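Local structure of pngf-ii (Elizabethkingia meningoseptica, 4R4X) at residues N109-G123 against L128-N141. The protein probably hydrolyses the amide link between asparagine and the N-linked glycan of glycoproteins, as a peptide:N-glycosidase of the PNGase F family. Residues are numbered along the deposited sequence; the frame is centred on the assembly and turned at random.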
ATOM      1  N   ASN A 109      -8.129 -31.411   3.773  1.00 41.63           N
ATOM      2  CA  ASN A 109      -8.102 -31.657   5.209  1.00 38.71           C
ATOM      3  C   ASN A 109      -9.217 -32.633   5.568  1.00 35.18           C
ATOM      4  O   ASN A 109     -10.320 -32.534   5.046  1.00 34.17           O
ATOM      5  CB  ASN A 109      -8.264 -30.362   6.011  1.00 39.80           C
ATOM      6  CG  ASN A 109      -7.010 -29.505   6.003  1.00 42.15           C
ATOM      7  OD1 ASN A 109      -5.890 -30.012   6.062  1.00 44.54           O
ATOM      8  ND2 ASN A 109      -7.193 -28.201   5.943  1.00 41.82           N
ATOM      9  N   THR A 110      -8.893 -33.592   6.430  1.00 33.15           N
ATOM     10  CA  THR A 110      -9.853 -34.536   6.979  1.00 31.72           C
ATOM     11  C   THR A 110     -10.292 -34.082   8.359  1.00 29.37           C
ATOM     12  O   THR A 110      -9.454 -33.796   9.229  1.00 29.51           O
ATOM     13  CB  THR A 110      -9.225 -35.926   7.110  1.00 32.16           C
ATOM     14  OG1 THR A 110      -8.816 -36.364   5.816  1.00 33.50           O
ATOM     15  CG2 THR A 110     -10.226 -36.931   7.690  1.00 33.81           C
ATOM     16  N   ILE A 111     -11.601 -34.001   8.556  1.00 27.56           N
ATOM     17  CA  ILE A 111     -12.153 -33.582   9.842  1.00 26.43           C
ATOM     18  C   ILE A 111     -13.143 -34.615  10.352  1.00 25.13           C
ATOM     19  O   ILE A 111     -14.171 -34.878   9.715  1.00 24.72           O
ATOM     20  CB  ILE A 111     -12.867 -32.215   9.769  1.00 26.24           C
ATOM     21  CG1 ILE A 111     -11.931 -31.140   9.199  1.00 27.15           C
ATOM     22  CG2 ILE A 111     -13.362 -31.818  11.155  1.00 26.13           C
ATOM     23  CD1 ILE A 111     -12.174 -30.858   7.732  1.00 29.84           C
ATOM     24  N   GLU A 112     -12.824 -35.198  11.507  1.00 24.84           N
ATOM     25  CA  GLU A 112     -13.723 -36.127  12.174  1.00 24.08           C
ATOM     26  C   GLU A 112     -14.606 -35.340  13.150  1.00 22.22           C
ATOM     27  O   GLU A 112     -14.113 -34.514  13.924  1.00 21.90           O
ATOM     28  CB  GLU A 112     -12.933 -37.182  12.931  1.00 26.67           C
ATOM     29  CG  GLU A 112     -11.901 -37.932  12.103  1.00 29.01           C
ATOM     30  CD  GLU A 112     -10.949 -38.711  12.997  1.00 31.79           C
ATOM     31  OE1 GLU A 112      -9.858 -38.190  13.335  1.00 33.51           O
ATOM     32  OE2 GLU A 112     -11.322 -39.828  13.394  1.00 34.03           O
ATOM     33  N   VAL A 113     -15.901 -35.619  13.102  1.00 21.29           N
ATOM     34  CA  VAL A 113     -16.902 -34.922  13.890  1.00 20.52           C
ATOM     35  C   VAL A 113     -17.675 -35.941  14.753  1.00 19.52           C
ATOM     36  O   VAL A 113     -18.212 -36.934  14.248  1.00 18.70           O
ATOM     37  CB  VAL A 113     -17.813 -34.114  12.948  1.00 22.65           C
ATOM     38  CG1 VAL A 113     -18.913 -33.412  13.703  1.00 24.44           C
ATOM     39  CG2 VAL A 113     -16.966 -33.093  12.181  1.00 22.75           C
ATOM     40  N   TRP A 114     -17.665 -35.719  16.066  1.00 17.74           N
ATOM     41  CA  TRP A 114     -18.413 -36.541  16.993  1.00 17.52           C
ATOM     42  C   TRP A 114     -19.574 -35.723  17.533  1.00 16.82           C
ATOM     43  O   TRP A 114     -19.354 -34.646  18.074  1.00 15.42           O
ATOM     44  CB  TRP A 114     -17.536 -36.924  18.153  1.00 17.75           C
ATOM     45  CG  TRP A 114     -16.462 -37.848  17.853  1.00 18.64           C
ATOM     46  CD1 TRP A 114     -15.219 -37.546  17.422  1.00 19.56           C
ATOM     47  CD2 TRP A 114     -16.501 -39.265  18.029  1.00 19.39           C
ATOM     48  NE1 TRP A 114     -14.461 -38.697  17.306  1.00 19.64           N
ATOM     49  CE2 TRP A 114     -15.234 -39.766  17.675  1.00 20.29           C
ATOM     50  CE3 TRP A 114     -17.481 -40.155  18.456  1.00 20.46           C
ATOM     51  CZ2 TRP A 114     -14.918 -41.123  17.739  1.00 21.59           C
ATOM     52  CZ3 TRP A 114     -17.169 -41.532  18.507  1.00 22.42           C
ATOM     53  CH2 TRP A 114     -15.894 -41.988  18.144  1.00 22.45           C
ATOM     54  N   TYR A 115     -20.789 -36.242  17.398  1.00 16.69           N
ATOM     55  CA  TYR A 115     -21.990 -35.464  17.716  1.00 16.80           C
ATOM     56  C   TYR A 115     -23.007 -36.287  18.475  1.00 16.63           C
ATOM     57  O   TYR A 115     -23.100 -37.509  18.291  1.00 16.59           O
ATOM     58  CB  TYR A 115     -22.627 -34.915  16.442  1.00 16.91           C
ATOM     59  CG  TYR A 115     -23.107 -35.997  15.468  1.00 17.23           C
ATOM     60  CD1 TYR A 115     -22.236 -36.562  14.539  1.00 17.38           C
ATOM     61  CD2 TYR A 115     -24.419 -36.489  15.513  1.00 17.91           C
ATOM     62  CE1 TYR A 115     -22.658 -37.554  13.663  1.00 18.24           C
ATOM     63  CE2 TYR A 115     -24.850 -37.480  14.641  1.00 17.01           C
ATOM     64  CZ  TYR A 115     -23.972 -38.008  13.718  1.00 17.57           C
ATOM     65  OH  TYR A 115     -24.389 -38.994  12.844  1.00 17.19           O
ATOM     66  N   THR A 116     -23.783 -35.607  19.317  1.00 16.44           N
ATOM     67  CA  THR A 116     -24.895 -36.228  20.016  1.00 17.94           C
ATOM     68  C   THR A 116     -26.242 -35.668  19.594  1.00 19.13           C
ATOM     69  O   THR A 116     -26.366 -34.484  19.253  1.00 17.87           O
ATOM     70  CB  THR A 116     -24.792 -36.055  21.555  1.00 18.28           C
ATOM     71  OG1 THR A 116     -25.852 -36.779  22.192  1.00 17.64           O
ATOM     72  CG2 THR A 116     -24.890 -34.608  21.962  1.00 18.44           C
ATOM     73  N   ASN A 117     -27.269 -36.516  19.664  1.00 19.93           N
ATOM     74  CA  ASN A 117     -28.635 -36.027  19.538  1.00 21.56           C
ATOM     75  C   ASN A 117     -29.440 -36.194  20.810  1.00 20.68           C
ATOM     76  O   ASN A 117     -30.655 -36.003  20.807  1.00 21.51           O
ATOM     77  CB  ASN A 117     -29.311 -36.663  18.340  1.00 24.35           C
ATOM     78  CG  ASN A 117     -28.894 -35.982  17.044  1.00 26.35           C
ATOM     79  OD1 ASN A 117     -29.194 -34.811  16.827  1.00 31.49           O
ATOM     80  ND2 ASN A 117     -28.175 -36.684  16.223  1.00 27.33           N
ATOM     81  N   ASP A 118     -28.735 -36.431  21.915  1.00 20.85           N
ATOM     82  CA  ASP A 118     -29.361 -36.680  23.214  1.00 20.29           C
ATOM     83  C   ASP A 118     -30.222 -35.501  23.697  1.00 21.15           C
ATOM     84  O   ASP A 118     -31.224 -35.699  24.387  1.00 20.21           O
ATOM     85  CB  ASP A 118     -28.293 -36.982  24.278  1.00 20.04           C
ATOM     86  CG  ASP A 118     -27.660 -38.401  24.145  1.00 21.17           C
ATOM     87  OD1 ASP A 118     -27.813 -39.068  23.103  1.00 21.43           O
ATOM     88  OD2 ASP A 118     -26.966 -38.817  25.104  1.00 21.49           O
ATOM     89  N   LEU A 119     -29.819 -34.280  23.362  1.00 21.10           N
ATOM     90  CA  LEU A 119     -30.458 -33.086  23.902  1.00 22.03           C
ATOM     91  C   LEU A 119     -31.439 -32.412  22.948  1.00 23.06           C
ATOM     92  O   LEU A 119     -31.970 -31.349  23.276  1.00 24.05           O
ATOM     93  CB  LEU A 119     -29.394 -32.057  24.323  1.00 21.95           C
ATOM     94  CG  LEU A 119     -28.422 -32.448  25.423  1.00 22.40           C
ATOM     95  CD1 LEU A 119     -27.297 -31.435  25.554  1.00 22.42           C
ATOM     96  CD2 LEU A 119     -29.125 -32.617  26.761  1.00 23.44           C
ATOM     97  N   LYS A 120     -31.680 -32.993  21.776  1.00 23.35           N
ATOM     98  CA  LYS A 120     -32.630 -32.415  20.803  1.00 23.85           C
ATOM     99  C   LYS A 120     -32.304 -30.933  20.514  1.00 23.23           C
ATOM    100  O   LYS A 120     -33.200 -30.082  20.390  1.00 22.13           O
ATOM    101  CB  LYS A 120     -34.084 -32.570  21.269  1.00 26.57           C
ATOM    102  CG  LYS A 120     -34.510 -34.015  21.520  1.00 30.69           C
ATOM    103  CD  LYS A 120     -34.390 -34.389  22.992  1.00 35.34           C
ATOM    104  CE  LYS A 120     -34.477 -35.897  23.220  1.00 39.73           C
ATOM    105  NZ  LYS A 120     -35.809 -36.451  22.832  1.00 40.09           N
ATOM    106  N   VAL A 121     -31.002 -30.649  20.445  1.00 20.87           N
ATOM    107  CA  VAL A 121     -30.481 -29.379  19.970  1.00 19.40           C
ATOM    108  C   VAL A 121     -29.252 -29.699  19.126  1.00 19.80           C
ATOM    109  O   VAL A 121     -28.690 -30.810  19.206  1.00 17.68           O
ATOM    110  CB  VAL A 121     -30.089 -28.407  21.089  1.00 18.87           C
ATOM    111  CG1 VAL A 121     -31.281 -28.063  21.983  1.00 18.84           C
ATOM    112  CG2 VAL A 121     -28.910 -28.929  21.897  1.00 18.77           C
ATOM    113  N   LYS A 122     -28.872 -28.739  18.293  1.00 18.58           N
ATOM    114  CA  LYS A 122     -27.714 -28.879  17.423  1.00 18.90           C
ATOM    115  C   LYS A 122     -26.718 -27.785  17.756  1.00 17.92           C
ATOM    116  O   LYS A 122     -27.047 -26.860  18.467  1.00 17.63           O
ATOM    117  CB  LYS A 122     -28.141 -28.805  15.968  1.00 19.47           C
ATOM    118  CG  LYS A 122     -29.002 -29.991  15.564  1.00 21.22           C
ATOM    119  CD  LYS A 122     -29.462 -29.938  14.119  1.00 22.60           C
ATOM    120  CE  LYS A 122     -30.269 -31.198  13.809  1.00 25.28           C
ATOM    121  NZ  LYS A 122     -30.739 -31.199  12.406  1.00 28.05           N
ATOM    122  N   GLY A 123     -25.492 -27.922  17.269  1.00 17.10           N
ATOM    123  CA  GLY A 123     -24.448 -26.983  17.605  1.00 17.07           C
ATOM    124  C   GLY A 123     -23.084 -27.563  17.347  1.00 17.23           C
ATOM    125  O   GLY A 123     -22.949 -28.688  16.855  1.00 16.64           O
ATOM    126  N   LEU A 128     -18.847 -26.894  10.701  1.00 20.36           N
ATOM    127  CA  LEU A 128     -18.913 -28.280  10.223  1.00 21.23           C
ATOM    128  C   LEU A 128     -19.730 -29.176  11.130  1.00 20.02           C
ATOM    129  O   LEU A 128     -19.525 -29.206  12.340  1.00 19.98           O
ATOM    130  CB  LEU A 128     -17.526 -28.881  10.062  1.00 23.40           C
ATOM    131  CG  LEU A 128     -16.650 -28.200   9.015  1.00 25.71           C
ATOM    132  CD1 LEU A 128     -15.278 -28.846   8.989  1.00 27.15           C
ATOM    133  CD2 LEU A 128     -17.306 -28.215   7.646  1.00 27.06           C
ATOM    134  N   GLY A 129     -20.684 -29.885  10.539  1.00 18.89           N
ATOM    135  CA  GLY A 129     -21.528 -30.825  11.276  1.00 18.10           C
ATOM    136  C   GLY A 129     -22.733 -30.264  12.000  1.00 18.90           C
ATOM    137  O   GLY A 129     -23.431 -31.020  12.691  1.00 19.75           O
ATOM    138  N   GLN A 130     -22.993 -28.958  11.843  1.00 18.08           N
ATOM    139  CA  GLN A 130     -24.051 -28.267  12.578  1.00 19.20           C
ATOM    140  C   GLN A 130     -25.440 -28.779  12.270  1.00 19.35           C
ATOM    141  O   GLN A 130     -26.349 -28.523  13.035  1.00 19.44           O
ATOM    142  CB  GLN A 130     -24.070 -26.784  12.223  1.00 20.15           C
ATOM    143  CG  GLN A 130     -22.906 -25.998  12.767  1.00 20.65           C
ATOM    144  CD  GLN A 130     -23.099 -25.558  14.190  1.00 21.13           C
ATOM    145  OE1 GLN A 130     -24.222 -25.501  14.716  1.00 22.10           O
ATOM    146  NE2 GLN A 130     -21.997 -25.209  14.826  1.00 22.75           N
ATOM    147  N   ASP A 131     -25.635 -29.449  11.139  1.00 19.70           N
ATOM    148  CA  ASP A 131     -26.932 -30.082  10.922  1.00 22.18           C
ATOM    149  C   ASP A 131     -27.008 -31.538  11.377  1.00 21.88           C
ATOM    150  O   ASP A 131     -28.073 -32.118  11.289  1.00 23.34           O
ATOM    151  CB  ASP A 131     -27.376 -29.980   9.472  1.00 23.34           C
ATOM    152  CG  ASP A 131     -28.877 -30.089   9.331  1.00 25.80           C
ATOM    153  OD1 ASP A 131     -29.619 -29.517  10.167  1.00 26.88           O
ATOM    154  OD2 ASP A 131     -29.312 -30.779   8.402  1.00 27.78           O
ATOM    155  N   LEU A 132     -25.909 -32.130  11.852  1.00 21.19           N
ATOM    156  CA  LEU A 132     -25.923 -33.557  12.270  1.00 20.95           C
ATOM    157  C   LEU A 132     -26.471 -33.772  13.672  1.00 20.15           C
ATOM    158  O   LEU A 132     -27.054 -34.818  13.975  1.00 19.74           O
ATOM    159  CB  LEU A 132     -24.526 -34.163  12.233  1.00 20.29           C
ATOM    160  CG  LEU A 132     -23.814 -34.240  10.874  1.00 20.83           C
ATOM    161  CD1 LEU A 132     -22.392 -34.745  11.077  1.00 20.06           C
ATOM    162  CD2 LEU A 132     -24.573 -35.120   9.894  1.00 22.05           C
ATOM    163  N   GLY A 133     -26.240 -32.788  14.536  1.00 17.30           N
ATOM    164  CA  GLY A 133     -26.543 -32.894  15.941  1.00 16.56           C
ATOM    165  C   GLY A 133     -25.744 -31.835  16.671  1.00 16.16           C
ATOM    166  O   GLY A 133     -25.386 -30.809  16.084  1.00 16.07           O
ATOM    167  N   LEU A 134     -25.504 -32.067  17.955  1.00 15.96           N
ATOM    168  CA  LEU A 134     -24.623 -31.224  18.760  1.00 16.07           C
ATOM    169  C   LEU A 134     -23.219 -31.814  18.726  1.00 15.18           C
ATOM    170  O   LEU A 134     -22.966 -32.878  19.302  1.00 15.04           O
ATOM    171  CB  LEU A 134     -25.147 -31.114  20.195  1.00 16.41           C
ATOM    172  CG  LEU A 134     -24.197 -30.436  21.181  1.00 17.22           C
ATOM    173  CD1 LEU A 134     -23.863 -28.997  20.766  1.00 17.17           C
ATOM    174  CD2 LEU A 134     -24.831 -30.486  22.554  1.00 17.74           C
ATOM    175  N   VAL A 135     -22.315 -31.118  18.048  1.00 15.77           N
ATOM    176  CA  VAL A 135     -20.947 -31.574  17.877  1.00 16.20           C
ATOM    177  C   VAL A 135     -20.180 -31.327  19.159  1.00 16.35           C
ATOM    178  O   VAL A 135     -20.043 -30.184  19.587  1.00 18.54           O
ATOM    179  CB  VAL A 135     -20.259 -30.865  16.692  1.00 15.84           C
ATOM    180  CG1 VAL A 135     -18.798 -31.259  16.588  1.00 16.11           C
ATOM    181  CG2 VAL A 135     -20.985 -31.184  15.387  1.00 16.30           C
ATOM    182  N   LEU A 136     -19.663 -32.389  19.760  1.00 15.92           N
ATOM    183  CA  LEU A 136     -18.911 -32.277  21.012  1.00 16.67           C
ATOM    184  C   LEU A 136     -17.401 -32.438  20.864  1.00 17.11           C
ATOM    185  O   LEU A 136     -16.660 -32.164  21.807  1.00 18.22           O
ATOM    186  CB  LEU A 136     -19.456 -33.269  22.045  1.00 16.55           C
ATOM    187  CG  LEU A 136     -20.903 -33.024  22.462  1.00 16.55           C
ATOM    188  CD1 LEU A 136     -21.285 -34.110  23.461  1.00 16.53           C
ATOM    189  CD2 LEU A 136     -21.082 -31.624  23.058  1.00 16.29           C
ATOM    190  N   LYS A 137     -16.943 -32.866  19.697  1.00 17.63           N
ATOM    191  CA  LYS A 137     -15.530 -32.999  19.425  1.00 18.86           C
ATOM    192  C   LYS A 137     -15.279 -32.992  17.914  1.00 19.45           C
ATOM    193  O   LYS A 137     -15.998 -33.662  17.155  1.00 19.38           O
ATOM    194  CB  LYS A 137     -15.012 -34.314  19.999  1.00 20.24           C
ATOM    195  CG  LYS A 137     -13.536 -34.583  19.755  1.00 21.03           C
ATOM    196  CD  LYS A 137     -13.109 -35.792  20.583  1.00 22.53           C
ATOM    197  CE  LYS A 137     -11.783 -36.350  20.114  1.00 24.86           C
ATOM    198  NZ  LYS A 137     -11.478 -37.603  20.879  1.00 25.52           N
ATOM    199  N   THR A 138     -14.257 -32.242  17.493  1.00 20.39           N
ATOM    200  CA  THR A 138     -13.743 -32.302  16.119  1.00 21.47           C
ATOM    201  C   THR A 138     -12.259 -32.622  16.142  1.00 21.83           C
ATOM    202  O   THR A 138     -11.536 -32.199  17.047  1.00 22.08           O
ATOM    203  CB  THR A 138     -13.937 -30.982  15.360  1.00 21.97           C
ATOM    204  OG1 THR A 138     -13.166 -29.955  15.997  1.00 24.22           O
ATOM    205  CG2 THR A 138     -15.402 -30.589  15.340  1.00 22.54           C
ATOM    206  N   VAL A 139     -11.817 -33.385  15.151  1.00 22.34           N
ATOM    207  CA  VAL A 139     -10.416 -33.738  15.003  1.00 23.61           C
ATOM    208  C   VAL A 139     -10.023 -33.457  13.570  1.00 25.65           C
ATOM    209  O   VAL A 139     -10.610 -34.011  12.625  1.00 22.60           O
ATOM    210  CB  VAL A 139     -10.135 -35.220  15.312  1.00 24.58           C
ATOM    211  CG1 VAL A 139      -8.625 -35.478  15.309  1.00 24.79           C
ATOM    212  CG2 VAL A 139     -10.749 -35.611  16.637  1.00 24.44           C
ATOM    213  N   ARG A 140      -9.041 -32.573  13.419  1.00 28.38           N
ATOM    214  CA  ARG A 140      -8.609 -32.101  12.117  1.00 30.46           C
ATOM    215  C   ARG A 140      -7.244 -32.724  11.836  1.00 32.80           C
ATOM    216  O   ARG A 140      -6.284 -32.485  12.578  1.00 29.59           O
ATOM    217  CB  ARG A 140      -8.534 -30.574  12.104  1.00 32.58           C
ATOM    218  CG  ARG A 140      -7.927 -29.970  10.839  1.00 37.13           C
ATOM    219  CD  ARG A 140      -7.956 -28.443  10.858  1.00 38.13           C
ATOM    220  NE  ARG A 140      -9.330 -27.946  10.734  1.00 40.24           N
ATOM    221  CZ  ARG A 140      -9.928 -27.579   9.593  1.00 43.40           C
ATOM    222  NH1 ARG A 140      -9.280 -27.617   8.424  1.00 45.83           N
ATOM    223  NH2 ARG A 140     -11.193 -27.163   9.619  1.00 42.42           N
ATOM    224  N   ASN A 141      -7.182 -33.531  10.773  1.00 33.32           N
ATOM    225  CA  ASN A 141      -5.957 -34.216  10.364  1.00 36.69           C
ATOM    226  C   ASN A 141      -5.307 -34.995  11.488  1.00 36.21           C
ATOM    227  O   ASN A 141      -4.090 -34.972  11.643  1.00 40.40           O
ATOM    228  CB  ASN A 141      -4.972 -33.207   9.746  1.00 35.62           C
ATOM    229  CG  ASN A 141      -5.542 -32.521   8.517  1.00 36.36           C
ATOM    230  OD1 ASN A 141      -5.432 -31.306   8.352  1.00 37.73           O
ATOM    231  ND2 ASN A 141      -6.173 -33.300   7.657  1.00 35.97           N
TER
HETATM  232  O   HOH W   1      -8.741 -35.940  11.722  1.00 30.21           O
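W114 O receives two backbone N-H groups, L136 N at 2.8 Å and K137 N in a weak bond at 3.4 Å: a classic beta bulge that shifts the antiparallel register by one residue. In the return direction W114 N gives a nearly straight bond to K137 O (2.9 Å), and the extended K137 chain runs beside the indole, its CB, CG and CD along CD1. On the other face of the strand pair, V113 CG1 presses against V135 CG2 at a tight 3.5 Å. Y115, with CG between backbone N and carbonyl carbon (chi1 62°), lays its ring across L132; L132 CB sits over the centre of the Y115 ring, 3.8 Å from its centroid, in a CH-pi contact. The N117 amide, which meets that ring at its edge, donates through ND2 to L132 O (3.1 Å), in the carbonyl plane. Beyond the turn, K122, extended beyond CG, delivers NZ to D131, hydrogen-bonding to the backbone D131 O and forming a salt bridge with D131 OD1 (3.0 Å), which NZ meets from above the carboxylate plane. G123 bonds through N to G133 O and through O to V135 N, so the returning loop also grips the start of strand 134-140. The pair is the middle of an antiparallel meander in the N-terminal domain, between strand 97-106 beside 109-116 and strand 144-154 beside 134-140; I6 and Y8 of strand 3-12 pack on L134.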